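Local coordinates for protein papillomavirus transcription factor E2 (Human papillomavirus type 18, PDB 1QQH) that regulates viral transcription and, as in other papillomavirus E2 proteins, probably supports genome replication, this fragment being part of its N-terminal activation domain, at residues A[50-54]-A[64-68]; A[21-25]-A[80-84]; A[6-10]-A[32-38]; A[89-93]-A[103-108]. The protein carries 1 engineered substitution. Residues are numbered along the deposited sequence.

How the contacts relate
Along the chain, contact 3 (6-10 with 32-38) crosses contact 2 (21-25 with 80-84), contact 1 (50-54 with 64-68) falls within the span of contact 2, and contact 4 (89-93 with 103-108) follows. Contacts 1 and 4 touch, their centres about 11 Å apart: Val54 and Tyr66 of the one pack on Phe107 and Ile105 of the other. Contact 2 lies about 25 Å from either, centre to centre, yet belongs to the same antiparallel sheet through strand 81-89. Contact 3 is helical, its centre about 17 Å from that of contact 2. The sheet thus links the beta end, with contacts 1 and 4, to the helical end, where residues of contact 3 pack on the second subunit.

Contact 1: A[50-54]-A[64-68]; sequences QTVQV and MTYVA
This is an antiparallel strand pairing within the beta hairpin of strands 45-56 and 63-75, part of the main sheet. Both segments are in extended beta conformation; their short axes approach to 4.5 Å with 143° between directions, so the pair is strongly twisted. Gln50-Ala68, Val52-Tyr66 and Val54-Met64 are hydrogen-bonded pairs; Thr51-Val67 and Gln53-Thr65, between them, are non-hydrogen-bonded. Val52 N reaches Tyr66 O at 2.7 Å and Tyr66 N returns to Val52 O at 2.8 Å; Val54 N to Met64 O is 2.8 Å, Met64 N to Val54 O 2.9 Å, Ala68 N to Gln50 O 2.6 Å, and Gln50 N to Ala68 O a weak 2.8 Å. Val52, Val54, Tyr66 and Ala68 are buried on one face, which Gln50 and Met64 share at its ends, their tips leading away. Both valines are t, their beta-branched shape suiting a strand; Val52 CG2 meets the small Ala68 CB at 3.6 Å, while Tyr66, chi1 m, brings CE1 to 3.6 Å from Val54 CG2. Phe107 packs here. The other face carries Gln53, Val67, Thr51 and Thr65, the threonine CG2 atoms 3.5 Å apart and their hydroxyls suited to exposure. A largely apolar, buried face and a more polar, more exposed one typify a hairpin with one face turned to a hydrophobic core.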
loop_
_atom_site.group_PDB
_atom_site.type_symbol
_atom_site.label_atom_id
_atom_site.label_comp_id
_atom_site.label_asym_id
_atom_site.label_seq_id
_atom_site.Cartn_x
_atom_site.Cartn_y
_atom_site.Cartn_z
ATOM N N GLN A 50 9.111 -17.734 0.998
ATOM C CA GLN A 50 10.148 -18.700 1.344
ATOM C C GLN A 50 10.244 -19.697 0.192
ATOM O O GLN A 50 9.232 -20.182 -0.302
ATOM C CB GLN A 50 9.773 -19.433 2.629
ATOM C CG GLN A 50 10.940 -19.694 3.561
ATOM C CD GLN A 50 11.507 -18.411 4.131
ATOM O OE1 GLN A 50 10.775 -17.603 4.707
ATOM N NE2 GLN A 50 12.817 -18.214 3.975
ATOM N N THR A 51 11.467 -19.998 -0.219
ATOM C CA THR A 51 11.724 -20.909 -1.322
ATOM C C THR A 51 11.547 -22.385 -1.012
ATOM O O THR A 51 12.186 -22.922 -0.101
ATOM C CB THR A 51 13.163 -20.721 -1.848
ATOM O OG1 THR A 51 13.286 -19.425 -2.425
ATOM C CG2 THR A 51 13.504 -21.765 -2.904
ATOM N N VAL A 52 10.689 -23.039 -1.785
ATOM C CA VAL A 52 10.468 -24.471 -1.645
ATOM C C VAL A 52 11.017 -25.118 -2.915
ATOM O O VAL A 52 10.647 -24.731 -4.026
ATOM C CB VAL A 52 8.977 -24.819 -1.522
ATOM C CG1 VAL A 52 8.781 -26.331 -1.634
ATOM C CG2 VAL A 52 8.448 -24.331 -0.191
ATOM N N GLN A 53 11.913 -26.086 -2.753
ATOM C CA GLN A 53 12.495 -26.767 -3.904
ATOM C C GLN A 53 11.893 -28.146 -4.076
ATOM O O GLN A 53 11.757 -28.897 -3.113
ATOM C CB GLN A 53 13.996 -26.935 -3.736
ATOM C CG GLN A 53 14.768 -25.670 -3.545
ATOM C CD GLN A 53 16.218 -25.979 -3.259
ATOM O OE1 GLN A 53 16.542 -26.609 -2.241
ATOM N NE2 GLN A 53 17.107 -25.557 -4.160
ATOM N N VAL A 54 11.537 -28.476 -5.311
ATOM C CA VAL A 54 10.971 -29.777 -5.610
ATOM C C VAL A 54 11.809 -30.443 -6.686
ATOM O O VAL A 54 12.085 -29.848 -7.728
ATOM C CB VAL A 54 9.526 -29.664 -6.119
ATOM C CG1 VAL A 54 9.008 -31.039 -6.510
ATOM C CG2 VAL A 54 8.643 -29.059 -5.040
ATOM N N MET A 64 12.356 -27.727 -9.698
ATOM C CA MET A 64 11.396 -26.629 -9.689
ATOM C C MET A 64 11.365 -25.913 -8.343
ATOM O O MET A 64 11.520 -26.531 -7.287
ATOM C CB MET A 64 9.991 -27.136 -10.017
ATOM C CG MET A 64 9.693 -27.212 -11.506
ATOM S SD MET A 64 9.709 -25.571 -12.282
ATOM C CE MET A 64 7.925 -25.259 -12.488
ATOM N N THR A 65 11.165 -24.602 -8.390
ATOM C CA THR A 65 11.102 -23.796 -7.185
ATOM C C THR A 65 9.723 -23.178 -7.023
ATOM O O THR A 65 9.084 -22.806 -8.006
ATOM C CB THR A 65 12.150 -22.670 -7.208
ATOM O OG1 THR A 65 13.459 -23.234 -7.068
ATOM C CG2 THR A 65 11.917 -21.703 -6.064
ATOM N N TYR A 66 9.260 -23.103 -5.778
ATOM C CA TYR A 66 7.972 -22.502 -5.463
ATOM C C TYR A 66 8.112 -21.623 -4.242
ATOM O O TYR A 66 9.052 -21.772 -3.459
ATOM C CB TYR A 66 6.908 -23.554 -5.185
ATOM C CG TYR A 66 6.763 -24.544 -6.293
ATOM C CD1 TYR A 66 7.591 -25.666 -6.354
ATOM C CD2 TYR A 66 5.847 -24.340 -7.318
ATOM C CE1 TYR A 66 7.516 -26.546 -7.399
ATOM C CE2 TYR A 66 5.765 -25.228 -8.382
ATOM C CZ TYR A 66 6.609 -26.324 -8.409
ATOM O OH TYR A 66 6.575 -27.195 -9.456
ATOM N N VAL A 67 7.168 -20.708 -4.073
ATOM C CA VAL A 67 7.217 -19.802 -2.942
ATOM C C VAL A 67 6.167 -20.135 -1.905
ATOM O O VAL A 67 4.973 -20.197 -2.207
ATOM C CB VAL A 67 7.023 -18.329 -3.381
ATOM C CG1 VAL A 67 7.009 -17.413 -2.153
ATOM C CG2 VAL A 67 8.139 -17.917 -4.326
ATOM N N ALA A 68 6.630 -20.361 -0.681
ATOM C CA ALA A 68 5.749 -20.650 0.445
ATOM C C ALA A 68 5.739 -19.368 1.275
ATOM O O ALA A 68 6.772 -18.953 1.798
ATOM C CB ALA A 68 6.303 -21.798 1.263
#

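Contact 2: A[21-25]-A[80-84]; sequences AYKTE and TWDKT. Engineered in segment 21-25: Ala21 (natural residue Arg).
Thr80 leads into strand 81-84 and does not touch the loop 21-25, which follows helix 3-19 and makes a type I turn from Tyr22 to Glu25, closed by Glu25 N to Tyr22 O at 2.9 Å. Trp81 then sets its carbonyl at the edge of the Tyr22 ring, Trp81 O being 3.2 Å from Tyr22 CE1, and its CB lies 4.4 Å from Tyr22 CD1. The contact thus fastens the linker between helices 3-19 and 34-37 to the beta sheet, in which strand 81-89 pairs with strand 63-75. Asp82 points its CB away, but a water donates to Asp82 OD1 (3.0 Å) and to Tyr22 OH (2.8 Å); that hydroxyl is also hydrogen-bonded to Asp141 O. Lys83, all t, stretches past the ring of Tyr22 (chi1 m), with Lys83 CB 3.5 Å from Tyr22 CZ, and places NZ 2.6 Å from Glu25 OE2 in a salt bridge. A long lysine suits this span, its aliphatic stem lying by the aromatic ring and its charge matched by a buried carboxylate, which also pairs with Lys47. Thr84 continues the strand with its CB directed away from the loop.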
loop_
_atom_site.group_PDB
_atom_site.type_symbol
_atom_site.label_atom_id
_atom_site.label_comp_id
_atom_site.label_asym_id
_atom_site.label_seq_id
_atom_site.Cartn_x
_atom_site.Cartn_y
_atom_site.Cartn_z
ATOM N N ALA A 21 -7.425 -6.132 11.499
ATOM C CA ALA A 21 -6.513 -6.097 12.625
ATOM C C ALA A 21 -5.059 -6.078 12.183
ATOM O O ALA A 21 -4.159 -5.945 13.011
ATOM C CB ALA A 21 -6.763 -7.300 13.523
ATOM N N TYR A 22 -4.816 -6.199 10.880
ATOM C CA TYR A 22 -3.440 -6.219 10.397
ATOM C C TYR A 22 -2.978 -4.904 9.780
ATOM O O TYR A 22 -1.830 -4.791 9.353
ATOM C CB TYR A 22 -3.252 -7.391 9.417
ATOM C CG TYR A 22 -3.741 -8.698 10.005
ATOM C CD1 TYR A 22 -4.975 -9.233 9.632
ATOM C CD2 TYR A 22 -3.028 -9.333 11.030
ATOM C CE1 TYR A 22 -5.494 -10.359 10.269
ATOM C CE2 TYR A 22 -3.538 -10.456 11.677
ATOM C CZ TYR A 22 -4.770 -10.962 11.296
ATOM O OH TYR A 22 -5.296 -12.046 11.961
ATOM N N LYS A 23 -3.863 -3.909 9.766
ATOM C CA LYS A 23 -3.535 -2.591 9.215
ATOM C C LYS A 23 -2.293 -1.945 9.853
ATOM O O LYS A 23 -1.647 -1.095 9.248
ATOM C CB LYS A 23 -4.736 -1.647 9.351
ATOM C CG LYS A 23 -5.208 -1.406 10.782
ATOM C CD LYS A 23 -6.478 -0.550 10.803
ATOM C CE LYS A 23 -7.026 -0.369 12.215
ATOM N NZ LYS A 23 -7.459 -1.656 12.838
ATOM N N THR A 24 -1.951 -2.356 11.068
ATOM C CA THR A 24 -0.787 -1.805 11.757
ATOM C C THR A 24 0.530 -2.435 11.304
ATOM O O THR A 24 1.602 -1.880 11.544
ATOM C CB THR A 24 -0.903 -2.005 13.290
ATOM O OG1 THR A 24 -2.018 -1.256 13.786
ATOM C CG2 THR A 24 0.368 -1.533 14.000
ATOM N N GLU A 25 0.461 -3.600 10.665
ATOM C CA GLU A 25 1.684 -4.259 10.219
ATOM C C GLU A 25 2.314 -3.477 9.083
ATOM O O GLU A 25 1.686 -2.588 8.500
ATOM C CB GLU A 25 1.403 -5.680 9.729
ATOM C CG GLU A 25 0.785 -6.609 10.757
ATOM C CD GLU A 25 0.586 -8.014 10.208
ATOM O OE1 GLU A 25 0.273 -8.136 9.004
ATOM O OE2 GLU A 25 0.729 -8.985 10.980
ATOM N N THR A 80 -14.162 -11.120 7.088
ATOM C CA THR A 80 -13.121 -10.718 8.029
ATOM C C THR A 80 -11.784 -11.314 7.592
ATOM O O THR A 80 -11.727 -12.431 7.070
ATOM C CB THR A 80 -13.431 -11.184 9.466
ATOM O OG1 THR A 80 -13.238 -12.598 9.570
ATOM C CG2 THR A 80 -14.865 -10.855 9.830
ATOM N N TRP A 81 -10.710 -10.563 7.801
ATOM C CA TRP A 81 -9.385 -11.023 7.406
ATOM C C TRP A 81 -8.664 -11.825 8.476
ATOM O O TRP A 81 -8.505 -11.372 9.607
ATOM C CB TRP A 81 -8.504 -9.832 6.996
ATOM C CG TRP A 81 -8.947 -9.188 5.735
ATOM C CD1 TRP A 81 -9.852 -8.180 5.605
ATOM C CD2 TRP A 81 -8.575 -9.570 4.405
ATOM N NE1 TRP A 81 -10.075 -7.912 4.277
ATOM C CE2 TRP A 81 -9.304 -8.751 3.517
ATOM C CE3 TRP A 81 -7.699 -10.530 3.877
ATOM C CZ2 TRP A 81 -9.190 -8.861 2.128
ATOM C CZ3 TRP A 81 -7.584 -10.642 2.501
ATOM C CH2 TRP A 81 -8.328 -9.810 1.640
ATOM N N ASP A 82 -8.237 -13.028 8.113
ATOM C CA ASP A 82 -7.491 -13.880 9.029
ATOM C C ASP A 82 -6.086 -14.041 8.476
ATOM O O ASP A 82 -5.858 -13.882 7.282
ATOM C CB ASP A 82 -8.150 -15.252 9.183
ATOM C CG ASP A 82 -9.413 -15.197 10.014
ATOM O OD1 ASP A 82 -9.403 -14.523 11.074
ATOM O OD2 ASP A 82 -10.413 -15.832 9.617
ATOM N N LYS A 83 -5.153 -14.360 9.360
ATOM C CA LYS A 83 -3.756 -14.524 8.996
ATOM C C LYS A 83 -3.280 -15.918 9.415
ATOM O O LYS A 83 -3.508 -16.347 10.548
ATOM C CB LYS A 83 -2.945 -13.431 9.700
ATOM C CG LYS A 83 -1.448 -13.551 9.628
ATOM C CD LYS A 83 -0.814 -12.445 10.455
ATOM C CE LYS A 83 0.683 -12.612 10.576
ATOM N NZ LYS A 83 1.271 -11.517 11.388
ATOM N N THR A 84 -2.641 -16.629 8.495
ATOM C CA THR A 84 -2.146 -17.965 8.792
ATOM C C THR A 84 -0.869 -18.285 8.025
ATOM O O THR A 84 -0.434 -17.524 7.161
ATOM C CB THR A 84 -3.205 -19.041 8.480
ATOM O OG1 THR A 84 -2.741 -20.310 8.956
ATOM C CG2 THR A 84 -3.463 -19.127 6.984
HETATM O O HOH W 1 -7.833 -12.679 12.910
#

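Contact 3: A[6-10]-A[32-38]; sequences KAIEL and TCEELWN
Segment 6-10 is a turn of helix 3-19, with Leu10 N bonded to Lys6 O at 3.0 Å; segment 32-38 enters the short helix 34-37, with Cys33 as N-cap and Asn38 the first residue to leave helical angles. Cys33 SG accepts a weak capping bond from Leu36 N at 3.6 Å. The backbones come nearest at Ala7 and Glu34, CA to CA 7.0 Å, where a small alanine leaves room: Ala7 CB is 3.1 Å from Glu34 OE1. Leu10 (chi1 t, chi2 p) fills the centre. Its CD1 sits over the face of the Trp37 indole (chi1 t, chi2 -112°), 3.8 Å from the centroid of the five-membered ring in a CH-pi contact, while Leu10 CD2 is 3.4 Å from Glu34 CG and 3.6 Å from Thr32 O. Glu9 CG meets the edge of the indole at Trp37 CZ2, 4.1 Å away. Ile8 of the second subunit packs on Ala7, and Gln11 of that subunit on Leu10 and Glu34. With no hydrogen bond between the two segments, their association rests on leucine-on-tryptophan packing, with charged residues lending their aliphatic stems.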
loop_
_atom_site.group_PDB
_atom_site.type_symbol
_atom_site.label_atom_id
_atom_site.label_comp_id
_atom_site.label_asym_id
_atom_site.label_seq_id
_atom_site.Cartn_x
_atom_site.Cartn_y
_atom_site.Cartn_z
ATOM N N LYS A 6 -10.051 -6.160 -12.215
ATOM C CA LYS A 6 -9.065 -6.623 -11.253
ATOM C C LYS A 6 -8.693 -5.513 -10.278
ATOM O O LYS A 6 -8.778 -5.694 -9.065
ATOM C CB LYS A 6 -7.818 -7.131 -11.981
ATOM C CG LYS A 6 -7.991 -8.512 -12.605
ATOM C CD LYS A 6 -8.125 -9.587 -11.529
ATOM C CE LYS A 6 -8.557 -10.925 -12.108
ATOM N NZ LYS A 6 -9.945 -10.873 -12.655
ATOM N N ALA A 7 -8.294 -4.363 -10.809
ATOM C CA ALA A 7 -7.917 -3.227 -9.970
ATOM C C ALA A 7 -8.996 -2.915 -8.936
ATOM O O ALA A 7 -8.694 -2.506 -7.814
ATOM C CB ALA A 7 -7.658 -2.000 -10.839
ATOM N N ILE A 8 -10.252 -3.122 -9.321
ATOM C CA ILE A 8 -11.391 -2.852 -8.447
ATOM C C ILE A 8 -11.472 -3.843 -7.286
ATOM O O ILE A 8 -11.721 -3.459 -6.139
ATOM C CB ILE A 8 -12.719 -2.918 -9.234
ATOM C CG1 ILE A 8 -12.584 -2.165 -10.562
ATOM C CG2 ILE A 8 -13.845 -2.316 -8.404
ATOM C CD1 ILE A 8 -12.272 -0.683 -10.421
ATOM N N GLU A 9 -11.271 -5.118 -7.592
ATOM C CA GLU A 9 -11.316 -6.167 -6.581
ATOM C C GLU A 9 -10.208 -5.923 -5.561
ATOM O O GLU A 9 -10.430 -5.962 -4.349
ATOM C CB GLU A 9 -11.135 -7.532 -7.249
ATOM C CG GLU A 9 -11.339 -8.725 -6.332
ATOM C CD GLU A 9 -11.434 -10.037 -7.099
ATOM O OE1 GLU A 9 -11.659 -11.086 -6.457
ATOM O OE2 GLU A 9 -11.285 -10.020 -8.343
ATOM N N LEU A 10 -9.010 -5.661 -6.070
ATOM C CA LEU A 10 -7.855 -5.400 -5.228
ATOM C C LEU A 10 -8.116 -4.209 -4.309
ATOM O O LEU A 10 -7.820 -4.252 -3.115
ATOM C CB LEU A 10 -6.628 -5.131 -6.103
ATOM C CG LEU A 10 -5.340 -4.740 -5.383
ATOM C CD1 LEU A 10 -4.979 -5.805 -4.373
ATOM C CD2 LEU A 10 -4.220 -4.546 -6.396
ATOM N N THR A 32 1.125 -5.012 -1.718
ATOM C CA THR A 32 -0.222 -4.660 -2.140
ATOM C C THR A 32 -0.444 -4.491 -3.633
ATOM O O THR A 32 -1.534 -4.098 -4.043
ATOM C CB THR A 32 -0.678 -3.352 -1.450
ATOM O OG1 THR A 32 0.212 -2.286 -1.808
ATOM C CG2 THR A 32 -0.663 -3.509 0.062
ATOM N N CYS A 33 0.559 -4.796 -4.454
ATOM C CA CYS A 33 0.398 -4.608 -5.894
ATOM C C CYS A 33 -0.450 -5.674 -6.580
ATOM O O CYS A 33 -0.683 -6.751 -6.036
ATOM C CB CYS A 33 1.766 -4.509 -6.578
ATOM S SG CYS A 33 2.638 -6.075 -6.770
ATOM N N GLU A 34 -0.912 -5.350 -7.786
ATOM C CA GLU A 34 -1.750 -6.242 -8.581
ATOM C C GLU A 34 -1.054 -7.538 -8.965
ATOM O O GLU A 34 -1.650 -8.613 -8.880
ATOM C CB GLU A 34 -2.219 -5.535 -9.856
ATOM C CG GLU A 34 -3.409 -4.603 -9.667
ATOM C CD GLU A 34 -3.708 -3.753 -10.907
ATOM O OE1 GLU A 34 -4.755 -3.063 -10.918
ATOM O OE2 GLU A 34 -2.897 -3.770 -11.864
ATOM N N GLU A 35 0.200 -7.437 -9.393
ATOM C CA GLU A 35 0.949 -8.621 -9.803
ATOM C C GLU A 35 0.916 -9.713 -8.741
ATOM O O GLU A 35 0.631 -10.873 -9.038
ATOM C CB GLU A 35 2.405 -8.265 -10.112
ATOM C CG GLU A 35 2.637 -7.632 -11.472
ATOM C CD GLU A 35 2.176 -8.516 -12.624
ATOM O OE1 GLU A 35 2.288 -9.766 -12.526
ATOM O OE2 GLU A 35 1.713 -7.953 -13.639
ATOM N N LEU A 36 1.211 -9.331 -7.504
ATOM C CA LEU A 36 1.217 -10.274 -6.393
ATOM C C LEU A 36 -0.199 -10.719 -6.046
ATOM O O LEU A 36 -0.435 -11.880 -5.729
ATOM C CB LEU A 36 1.879 -9.635 -5.171
ATOM C CG LEU A 36 2.015 -10.548 -3.952
ATOM C CD1 LEU A 36 2.807 -11.789 -4.341
ATOM C CD2 LEU A 36 2.711 -9.797 -2.822
ATOM N N TRP A 37 -1.136 -9.781 -6.114
ATOM C CA TRP A 37 -2.533 -10.052 -5.825
ATOM C C TRP A 37 -3.025 -11.189 -6.711
ATOM O O TRP A 37 -3.753 -12.067 -6.256
ATOM C CB TRP A 37 -3.357 -8.787 -6.068
ATOM C CG TRP A 37 -4.846 -8.967 -5.956
ATOM C CD1 TRP A 37 -5.762 -8.892 -6.973
ATOM C CD2 TRP A 37 -5.590 -9.265 -4.770
ATOM N NE1 TRP A 37 -7.028 -9.124 -6.491
ATOM C CE2 TRP A 37 -6.952 -9.357 -5.143
ATOM C CE3 TRP A 37 -5.240 -9.467 -3.428
ATOM C CZ2 TRP A 37 -7.964 -9.643 -4.219
ATOM C CZ3 TRP A 37 -6.244 -9.752 -2.510
ATOM C CH2 TRP A 37 -7.594 -9.836 -2.913
ATOM N N ASN A 38 -2.611 -11.183 -7.972
ATOM C CA ASN A 38 -3.028 -12.224 -8.900
ATOM C C ASN A 38 -2.162 -13.475 -8.861
ATOM O O ASN A 38 -2.321 -14.373 -9.685
ATOM C CB ASN A 38 -3.072 -11.677 -10.328
ATOM C CG ASN A 38 -4.180 -10.666 -10.518
ATOM O OD1 ASN A 38 -5.347 -10.962 -10.255
ATOM N ND2 ASN A 38 -3.826 -9.463 -10.971
#

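Contact 4: A[89-93]-A[103-108]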
loop_
_atom_site.group_PDB
_atom_site.type_symbol
_atom_site.label_atom_id
_atom_site.label_comp_id
_atom_site.label_asym_id
_atom_site.label_seq_id
_atom_site.Cartn_x
_atom_site.Cartn_y
_atom_site.Cartn_z
ATOM N N SER A 89 3.885 -29.544 2.342
ATOM C CA SER A 89 3.853 -30.998 2.488
ATOM C C SER A 89 4.311 -31.618 1.174
ATOM O O SER A 89 4.562 -30.908 0.207
ATOM C CB SER A 89 2.439 -31.482 2.782
ATOM O OG SER A 89 1.613 -31.316 1.642
ATOM N N HIS A 90 4.408 -32.943 1.142
ATOM C CA HIS A 90 4.822 -33.642 -0.069
ATOM C C HIS A 90 3.721 -33.490 -1.119
ATOM O O HIS A 90 3.984 -33.551 -2.314
ATOM C CB HIS A 90 5.074 -35.122 0.238
ATOM C CG HIS A 90 5.573 -35.909 -0.934
ATOM N ND1 HIS A 90 4.730 -36.588 -1.788
ATOM C CD2 HIS A 90 6.826 -36.096 -1.414
ATOM C CE1 HIS A 90 5.442 -37.158 -2.744
ATOM N NE2 HIS A 90 6.716 -36.875 -2.541
ATOM N N ARG A 91 2.491 -33.265 -0.664
ATOM C CA ARG A 91 1.370 -33.089 -1.581
ATOM C C ARG A 91 1.345 -31.711 -2.262
ATOM O O ARG A 91 0.847 -31.574 -3.380
ATOM C CB ARG A 91 0.042 -33.315 -0.851
ATOM C CG ARG A 91 -1.163 -32.923 -1.699
ATOM C CD ARG A 91 -2.498 -33.222 -1.037
ATOM N NE ARG A 91 -3.577 -32.547 -1.753
ATOM C CZ ARG A 91 -4.857 -32.577 -1.395
ATOM N NH1 ARG A 91 -5.235 -33.258 -0.321
ATOM N NH2 ARG A 91 -5.759 -31.915 -2.109
ATOM N N GLY A 92 1.875 -30.693 -1.590
ATOM C CA GLY A 92 1.877 -29.363 -2.167
ATOM C C GLY A 92 1.885 -28.272 -1.114
ATOM O O GLY A 92 2.222 -28.528 0.047
ATOM N N LEU A 93 1.526 -27.053 -1.511
ATOM C CA LEU A 93 1.494 -25.926 -0.577
ATOM C C LEU A 93 0.055 -25.584 -0.244
ATOM O O LEU A 93 -0.799 -25.509 -1.127
ATOM C CB LEU A 93 2.167 -24.697 -1.179
ATOM C CG LEU A 93 3.585 -24.865 -1.725
ATOM C CD1 LEU A 93 4.093 -23.500 -2.185
ATOM C CD2 LEU A 93 4.503 -25.452 -0.658
ATOM N N PHE A 103 -5.020 -26.045 -0.711
ATOM C CA PHE A 103 -3.832 -26.029 -1.558
ATOM C C PHE A 103 -3.872 -24.970 -2.651
ATOM O O PHE A 103 -4.919 -24.718 -3.230
ATOM C CB PHE A 103 -3.630 -27.397 -2.222
ATOM C CG PHE A 103 -3.258 -28.478 -1.266
ATOM C CD1 PHE A 103 -4.218 -29.061 -0.453
ATOM C CD2 PHE A 103 -1.930 -28.878 -1.140
ATOM C CE1 PHE A 103 -3.868 -30.024 0.480
ATOM C CE2 PHE A 103 -1.564 -29.838 -0.215
ATOM C CZ PHE A 103 -2.538 -30.417 0.603
ATOM N N TYR A 104 -2.735 -24.338 -2.919
ATOM C CA TYR A 104 -2.669 -23.369 -4.005
ATOM C C TYR A 104 -1.592 -23.811 -4.999
ATOM O O TYR A 104 -1.244 -23.094 -5.940
ATOM C CB TYR A 104 -2.427 -21.940 -3.488
ATOM C CG TYR A 104 -1.181 -21.691 -2.672
ATOM C CD1 TYR A 104 0.024 -21.364 -3.286
ATOM C CD2 TYR A 104 -1.234 -21.691 -1.276
ATOM C CE1 TYR A 104 1.153 -21.030 -2.532
ATOM C CE2 TYR A 104 -0.118 -21.359 -0.512
ATOM C CZ TYR A 104 1.073 -21.025 -1.146
ATOM O OH TYR A 104 2.167 -20.673 -0.391
ATOM N N ILE A 105 -1.073 -25.012 -4.757
ATOM C CA ILE A 105 -0.084 -25.676 -5.605
ATOM C C ILE A 105 -0.112 -27.155 -5.246
ATOM O O ILE A 105 0.085 -27.527 -4.092
ATOM C CB ILE A 105 1.351 -25.159 -5.410
ATOM C CG1 ILE A 105 1.508 -23.784 -6.063
ATOM C CG2 ILE A 105 2.325 -26.118 -6.066
ATOM C CD1 ILE A 105 2.937 -23.322 -6.208
ATOM N N GLU A 106 -0.394 -27.992 -6.238
ATOM C CA GLU A 106 -0.447 -29.435 -6.052
ATOM C C GLU A 106 0.769 -29.994 -6.776
ATOM O O GLU A 106 0.908 -29.838 -7.992
ATOM C CB GLU A 106 -1.736 -29.987 -6.659
ATOM C CG GLU A 106 -3.004 -29.480 -5.980
ATOM C CD GLU A 106 -3.399 -30.316 -4.775
ATOM O OE1 GLU A 106 -2.552 -31.085 -4.273
ATOM O OE2 GLU A 106 -4.560 -30.207 -4.321
ATOM N N PHE A 107 1.659 -30.628 -6.022
ATOM C CA PHE A 107 2.873 -31.181 -6.594
ATOM C C PHE A 107 2.636 -32.384 -7.505
ATOM O O PHE A 107 3.489 -32.709 -8.328
ATOM C CB PHE A 107 3.860 -31.532 -5.476
ATOM C CG PHE A 107 4.452 -30.317 -4.782
ATOM C CD1 PHE A 107 4.877 -30.392 -3.456
ATOM C CD2 PHE A 107 4.605 -29.109 -5.467
ATOM C CE1 PHE A 107 5.448 -29.284 -2.815
ATOM C CE2 PHE A 107 5.172 -27.997 -4.836
ATOM C CZ PHE A 107 5.595 -28.087 -3.503
ATOM N N LYS A 108 1.487 -33.043 -7.371
ATOM C CA LYS A 108 1.206 -34.184 -8.230
ATOM C C LYS A 108 0.914 -33.687 -9.638
ATOM O O LYS A 108 1.391 -34.248 -10.619
ATOM C CB LYS A 108 0.012 -34.988 -7.732
ATOM C CG LYS A 108 -0.333 -36.139 -8.668
ATOM C CD LYS A 108 -1.427 -37.040 -8.117
ATOM C CE LYS A 108 -1.650 -38.246 -9.030
ATOM N NZ LYS A 108 -2.762 -39.127 -8.572
HETATM O O HOH W 2 -0.036 -33.458 -4.994
#
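Arg91 lays its guanidinium flat on the ring of Phe103, centres 3.8 Å apart and planes at 9°, an off-centre cation-pi stack. The same group is held edge-on by Glu106, with Arg91 NE 3.1 Å from Glu106 OE1 and Arg91 NH2 3.0 Å from Glu106 OE2, a two-pronged salt bridge that suits a long cationic side chain at the surface. Next to it, Gly92 suits its place because it has no side chain: an ideal CB would fall 2.0 Å from Ile105 O, and at phi 153° it would also jam against the preceding carbonyl. Gly92 CA instead rests over the face of the Phe107 ring, 3.7 Å from the centroid. Leu93 fills the buried side, Leu93 CB lying 3.8 Å from Tyr104 CZ and Leu93 CD2 4.0 Å from Phe107 CZ; Tyr66 and Val52 extend this core. Backbone bonds run from Tyr104 N to Leu93 O (2.9 Å), Leu93 N to Ile105 O (3.0 Å) and Phe107 N to Arg91 O (2.9 Å). Strand 92-97 thus pairs antiparallel with a chain that turns a corner at Tyr104 and then starts helix 107-111 with Glu106 as N-cap, a strand-to-helix transition in an antiparallel sheet.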